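Local atomic coordinates of transglutaminase elicitor (PDB entry 3TW5), a protein that probably catalyses transglutaminase cross-linking of protein glutamine side chains to amines, and acts as an elicitor of plant innate immunity. Residues W37-I49 and Q153-Y165. The protein carries 1 engineered substitution. Sequence-based numbering, arbitrary orientation.
Sequences WAGPYWPTYQDSI and QPMDLKALVSLVY
Trp42 lays one face of its indole over Ala159 on helix 154-167. Ala159 CB sits 3.6 Å from the centroid of the Trp42 six-membered ring, a CH-pi contact 27° off the ring normal. Ile49 CG2 lies over the same face, offset toward the rim, and Pro40 CG lies over the opposite face, also toward the rim. The indole thus lies between Pro40 on one side and Ala159 with Ile49 on the other. Lys158 runs alongside Trp37 in the opposite direction, and Lys158 CG comes 3.6 Å from Trp37 CZ3. The Lys158 chain is extended beyond CG (chi3 177°). This carries Lys158 NZ past the ring to a hydrogen bond with Ala38 O at 2.6 Å. This bond is nearly straight on the carbonyl, with a C=O...N angle of 166°. Lys158 NZ also forms a salt bridge to Glu140, while Trp37 NE1 hydrogen-bonds to Glu138 O. Farther along, Ile49 CD1 packs on Leu163 CD2 at 3.6 Å and on Leu160 CD2 at 4.0 Å. Helix 60-67 adds Ala61 against Ile49. The loop after strand 29-31 is therefore joined to the helix mainly by apolar packing. Within this packing, the ammonium of the buried Lys158 has a carbonyl and a carboxylate as partners, which probably stabilise its charged form.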
loop_
_atom_site.group_PDB
_atom_site.type_symbol
_atom_site.label_atom_id
_atom_site.label_comp_id
_atom_site.label_asym_id
_atom_site.label_seq_id
_atom_site.Cartn_x
_atom_site.Cartn_y
_atom_site.Cartn_z
ATOM N N TRP A 37 6.320 8.091 1.132
ATOM C CA TRP A 37 6.966 8.062 2.443
ATOM C C TRP A 37 6.626 6.830 3.273
ATOM O O TRP A 37 5.571 6.221 3.096
ATOM C CB TRP A 37 6.690 9.340 3.240
ATOM C CG TRP A 37 5.259 9.814 3.260
ATOM C CD1 TRP A 37 4.697 10.746 2.437
ATOM C CD2 TRP A 37 4.228 9.408 4.167
ATOM N NE1 TRP A 37 3.379 10.939 2.766
ATOM C CE2 TRP A 37 3.063 10.131 3.825
ATOM C CE3 TRP A 37 4.172 8.498 5.231
ATOM C CZ2 TRP A 37 1.852 9.972 4.505
ATOM C CZ3 TRP A 37 2.967 8.339 5.910
ATOM C CH2 TRP A 37 1.823 9.075 5.544
ATOM N N ALA A 38 7.533 6.466 4.174
ATOM C CA ALA A 38 7.327 5.325 5.053
ATOM C C ALA A 38 6.544 5.735 6.291
ATOM O O ALA A 38 6.689 6.853 6.787
ATOM C CB ALA A 38 8.656 4.707 5.439
ATOM N N GLY A 39 5.712 4.820 6.774
ATOM C CA GLY A 39 4.889 5.041 7.958
ATOM C C GLY A 39 4.223 3.742 8.361
ATOM O O GLY A 39 4.133 2.821 7.552
ATOM N N PRO A 40 3.748 3.650 9.611
ATOM C CA PRO A 40 3.168 2.386 10.047
ATOM C C PRO A 40 1.725 2.208 9.591
ATOM O O PRO A 40 1.107 3.145 9.081
ATOM C CB PRO A 40 3.237 2.478 11.571
ATOM C CG PRO A 40 3.214 3.922 11.871
ATOM C CD PRO A 40 3.647 4.687 10.649
ATOM N N TYR A 41 1.210 0.998 9.774
ATOM C CA TYR A 41 -0.174 0.686 9.454
ATOM C C TYR A 41 -1.068 0.867 10.684
ATOM O O TYR A 41 -2.210 0.401 10.703
ATOM C CB TYR A 41 -0.290 -0.728 8.867
ATOM C CG TYR A 41 -0.012 -1.855 9.840
ATOM C CD1 TYR A 41 -1.051 -2.646 10.335
ATOM C CD2 TYR A 41 1.291 -2.142 10.257
ATOM C CE1 TYR A 41 -0.804 -3.693 11.227
ATOM C CE2 TYR A 41 1.551 -3.183 11.153
ATOM C CZ TYR A 41 0.502 -3.956 11.629
ATOM O OH TYR A 41 0.757 -4.981 12.511
ATOM N N TRP A 42 -0.530 1.547 11.699
ATOM C CA TRP A 42 -1.251 1.903 12.928
ATOM C C TRP A 42 -2.225 0.820 13.377
ATOM O O TRP A 42 -3.439 1.012 13.319
ATOM C CB TRP A 42 -1.949 3.257 12.763
ATOM C CG TRP A 42 -0.981 4.339 12.428
ATOM C CD1 TRP A 42 -0.759 4.889 11.199
ATOM C CD2 TRP A 42 -0.069 4.979 13.327
ATOM N NE1 TRP A 42 0.225 5.845 11.279
ATOM C CE2 TRP A 42 0.666 5.921 12.574
ATOM C CE3 TRP A 42 0.194 4.854 14.699
ATOM C CZ2 TRP A 42 1.652 6.734 13.147
ATOM C CZ3 TRP A 42 1.170 5.664 15.267
ATOM C CH2 TRP A 42 1.887 6.594 14.490
ATOM N N PRO A 43 -1.685 -0.323 13.834
ATOM C CA PRO A 43 -2.465 -1.534 14.071
ATOM C C PRO A 43 -3.635 -1.326 15.025
ATOM O O PRO A 43 -3.560 -0.506 15.945
ATOM C CB PRO A 43 -1.448 -2.499 14.690
ATOM C CG PRO A 43 -0.127 -1.948 14.348
ATOM C CD PRO A 43 -0.297 -0.477 14.300
ATOM N N THR A 44 -4.704 -2.078 14.783
ATOM C CA THR A 44 -5.908 -2.045 15.606
ATOM C C THR A 44 -5.609 -2.556 17.016
ATOM O O THR A 44 -6.062 -1.973 18.001
ATOM C CB THR A 44 -7.036 -2.883 14.951
ATOM O OG1 THR A 44 -7.269 -2.412 13.619
ATOM C CG2 THR A 44 -8.330 -2.796 15.742
ATOM N N TYR A 45 -4.823 -3.630 17.103
ATOM C CA TYR A 45 -4.515 -4.271 18.383
ATOM C C TYR A 45 -3.712 -3.374 19.336
ATOM O O TYR A 45 -3.619 -3.661 20.532
ATOM C CB TYR A 45 -3.816 -5.621 18.163
ATOM C CG TYR A 45 -2.311 -5.537 18.081
ATOM C CD1 TYR A 45 -1.520 -5.761 19.211
ATOM C CD2 TYR A 45 -1.677 -5.232 16.881
ATOM C CE1 TYR A 45 -0.134 -5.680 19.145
ATOM C CE2 TYR A 45 -0.290 -5.152 16.803
ATOM C CZ TYR A 45 0.472 -5.374 17.938
ATOM O OH TYR A 45 1.840 -5.292 17.865
ATOM N N GLN A 46 -3.131 -2.301 18.804
ATOM C CA GLN A 46 -2.420 -1.316 19.623
ATOM C C GLN A 46 -3.219 -0.023 19.798
ATOM O O GLN A 46 -2.670 1.010 20.202
ATOM C CB GLN A 46 -1.038 -1.025 19.040
ATOM C CG GLN A 46 -0.001 -2.086 19.370
ATOM C CD GLN A 46 1.365 -1.757 18.815
ATOM O OE1 GLN A 46 1.505 -1.372 17.651
ATOM N NE2 GLN A 46 2.389 -1.909 19.647
ATOM N N ASP A 47 -4.515 -0.109 19.501
ATOM C CA ASP A 47 -5.464 1.002 19.613
ATOM C C ASP A 47 -5.199 2.118 18.599
ATOM O O ASP A 47 -5.183 3.299 18.949
ATOM C CB ASP A 47 -5.512 1.551 21.048
ATOM C CG ASP A 47 -6.882 2.072 21.431
ATOM O OD1 ASP A 47 -6.951 3.102 22.129
ATOM O OD2 ASP A 47 -7.892 1.450 21.040
ATOM N N SER A 48 -4.999 1.728 17.340
ATOM C CA SER A 48 -4.800 2.666 16.228
ATOM C C SER A 48 -3.834 3.807 16.567
ATOM O O SER A 48 -2.726 3.557 17.038
ATOM C CB SER A 48 -6.147 3.208 15.726
ATOM O OG SER A 48 -5.982 4.005 14.566
ATOM N N ILE A 49 -4.261 5.045 16.334
ATOM C CA ILE A 49 -3.403 6.214 16.532
ATOM C C ILE A 49 -3.406 6.725 17.974
ATOM O O ILE A 49 -2.778 7.740 18.281
ATOM C CB ILE A 49 -3.733 7.362 15.535
ATOM C CG1 ILE A 49 -5.134 7.935 15.781
ATOM C CG2 ILE A 49 -3.568 6.879 14.096
ATOM C CD1 ILE A 49 -5.315 9.357 15.276
ATOM N N GLN A 153 4.965 15.953 15.915
ATOM C CA GLN A 153 6.095 15.353 15.222
ATOM C C GLN A 153 5.663 14.924 13.820
ATOM O O GLN A 153 4.485 14.643 13.601
ATOM C CB GLN A 153 6.634 14.158 16.014
ATOM C CG GLN A 153 7.187 14.505 17.402
ATOM C CD GLN A 153 8.383 15.450 17.361
ATOM O OE1 GLN A 153 8.473 16.386 18.153
ATOM N NE2 GLN A 153 9.304 15.207 16.437
ATOM N N PRO A 154 6.608 14.890 12.856
ATOM C CA PRO A 154 6.278 14.395 11.518
ATOM C C PRO A 154 5.541 13.061 11.572
ATOM O O PRO A 154 4.612 12.829 10.798
ATOM C CB PRO A 154 7.651 14.225 10.870
ATOM C CG PRO A 154 8.461 15.307 11.481
ATOM C CD PRO A 154 7.982 15.429 12.908
ATOM N N MET A 155 5.951 12.213 12.506
ATOM C CA MET A 155 5.322 10.922 12.723
ATOM C C MET A 155 3.875 11.042 13.219
ATOM O O MET A 155 3.006 10.287 12.783
ATOM C CB MET A 155 6.161 10.105 13.700
ATOM C CG MET A 155 5.739 8.674 13.826
ATOM S SD MET A 155 5.820 7.836 12.242
ATOM C CE MET A 155 5.195 6.260 12.757
ATOM N N ASP A 156 3.627 11.983 14.129
ATOM C CA ASP A 156 2.275 12.255 14.615
ATOM C C ASP A 156 1.353 12.636 13.457
ATOM O O ASP A 156 0.206 12.181 13.388
ATOM C CB ASP A 156 2.282 13.381 15.653
ATOM C CG ASP A 156 2.892 12.964 16.982
ATOM O OD1 ASP A 156 2.597 11.855 17.480
ATOM O OD2 ASP A 156 3.656 13.775 17.546
ATOM N N LEU A 157 1.870 13.465 12.551
ATOM C CA LEU A 157 1.123 13.910 11.377
ATOM C C LEU A 157 0.861 12.771 10.398
ATOM O O LEU A 157 -0.193 12.724 9.768
ATOM C CB LEU A 157 1.840 15.069 10.683
ATOM C CG LEU A 157 2.063 16.336 11.516
ATOM C CD1 LEU A 157 2.765 17.391 10.693
ATOM C CD2 LEU A 157 0.757 16.883 12.075
ATOM N N LYS A 158 1.817 11.851 10.282
ATOM C CA LYS A 158 1.627 10.632 9.492
ATOM C C LYS A 158 0.460 9.803 10.034
ATOM O O LYS A 158 -0.301 9.221 9.263
ATOM C CB LYS A 158 2.912 9.796 9.451
ATOM C CG LYS A 158 4.014 10.409 8.604
ATOM C CD LYS A 158 5.261 9.541 8.554
ATOM C CE LYS A 158 6.309 10.171 7.644
ATOM N NZ LYS A 158 7.483 9.288 7.419
ATOM N N ALA A 159 0.322 9.770 11.360
ATOM C CA ALA A 159 -0.789 9.089 12.025
ATOM C C ALA A 159 -2.120 9.754 11.716
ATOM O O ALA A 159 -3.084 9.084 11.343
ATOM C CB ALA A 159 -0.567 9.051 13.527
ATOM N N LEU A 160 -2.162 11.074 11.877
ATOM C CA LEU A 160 -3.384 11.837 11.667
ATOM C C LEU A 160 -3.888 11.733 10.229
ATOM O O LEU A 160 -5.055 11.404 10.008
ATOM C CB LEU A 160 -3.193 13.302 12.080
ATOM C CG LEU A 160 -2.923 13.596 13.560
ATOM C CD1 LEU A 160 -2.726 15.085 13.767
ATOM C CD2 LEU A 160 -4.036 13.064 14.463
ATOM N N VAL A 161 -3.006 11.984 9.260
ATOM C CA VAL A 161 -3.379 11.932 7.842
ATOM C C VAL A 161 -3.756 10.515 7.386
ATOM O O VAL A 161 -4.627 10.347 6.535
ATOM C CB VAL A 161 -2.296 12.573 6.919
ATOM C CG1 VAL A 161 -1.062 11.690 6.804
ATOM C CG2 VAL A 161 -2.867 12.874 5.542
ATOM N N SER A 162 -3.122 9.503 7.971
ATOM C CA SER A 162 -3.444 8.117 7.644
ATOM C C SER A 162 -4.880 7.771 8.031
ATOM O O SER A 162 -5.611 7.182 7.236
ATOM C CB SER A 162 -2.459 7.150 8.305
ATOM O OG SER A 162 -1.180 7.250 7.709
ATOM N N LEU A 163 -5.277 8.154 9.244
ATOM C CA LEU A 163 -6.627 7.889 9.737
ATOM C C LEU A 163 -7.679 8.714 8.992
ATOM O O LEU A 163 -8.818 8.266 8.825
ATOM C CB LEU A 163 -6.718 8.138 11.243
ATOM C CG LEU A 163 -7.904 7.494 11.966
ATOM C CD1 LEU A 163 -7.730 5.989 12.080
ATOM C CD2 LEU A 163 -8.103 8.104 13.336
ATOM N N VAL A 164 -7.294 9.914 8.554
ATOM C CA VAL A 164 -8.159 10.739 7.715
ATOM C C VAL A 164 -8.534 9.951 6.465
ATOM O O VAL A 164 -9.715 9.805 6.154
ATOM C CB VAL A 164 -7.495 12.085 7.326
ATOM C CG1 VAL A 164 -8.247 12.760 6.179
ATOM C CG2 VAL A 164 -7.432 13.012 8.523
ATOM N N TYR A 165 -7.524 9.422 5.779
ATOM C CA TYR A 165 -7.722 8.647 4.555
ATOM C C TYR A 165 -8.593 7.412 4.763
ATOM O O TYR A 165 -9.281 6.976 3.842
ATOM C CB TYR A 165 -6.376 8.247 3.957
ATOM C CG TYR A 165 -5.796 9.266 3.005
ATOM C CD1 TYR A 165 -5.637 8.965 1.655
ATOM C CD2 TYR A 165 -5.405 10.525 3.450
ATOM C CE1 TYR A 165 -5.101 9.892 0.773
ATOM C CE2 TYR A 165 -4.870 11.458 2.577
ATOM C CZ TYR A 165 -4.718 11.133 1.242
ATOM O OH TYR A 165 -4.191 12.052 0.369
#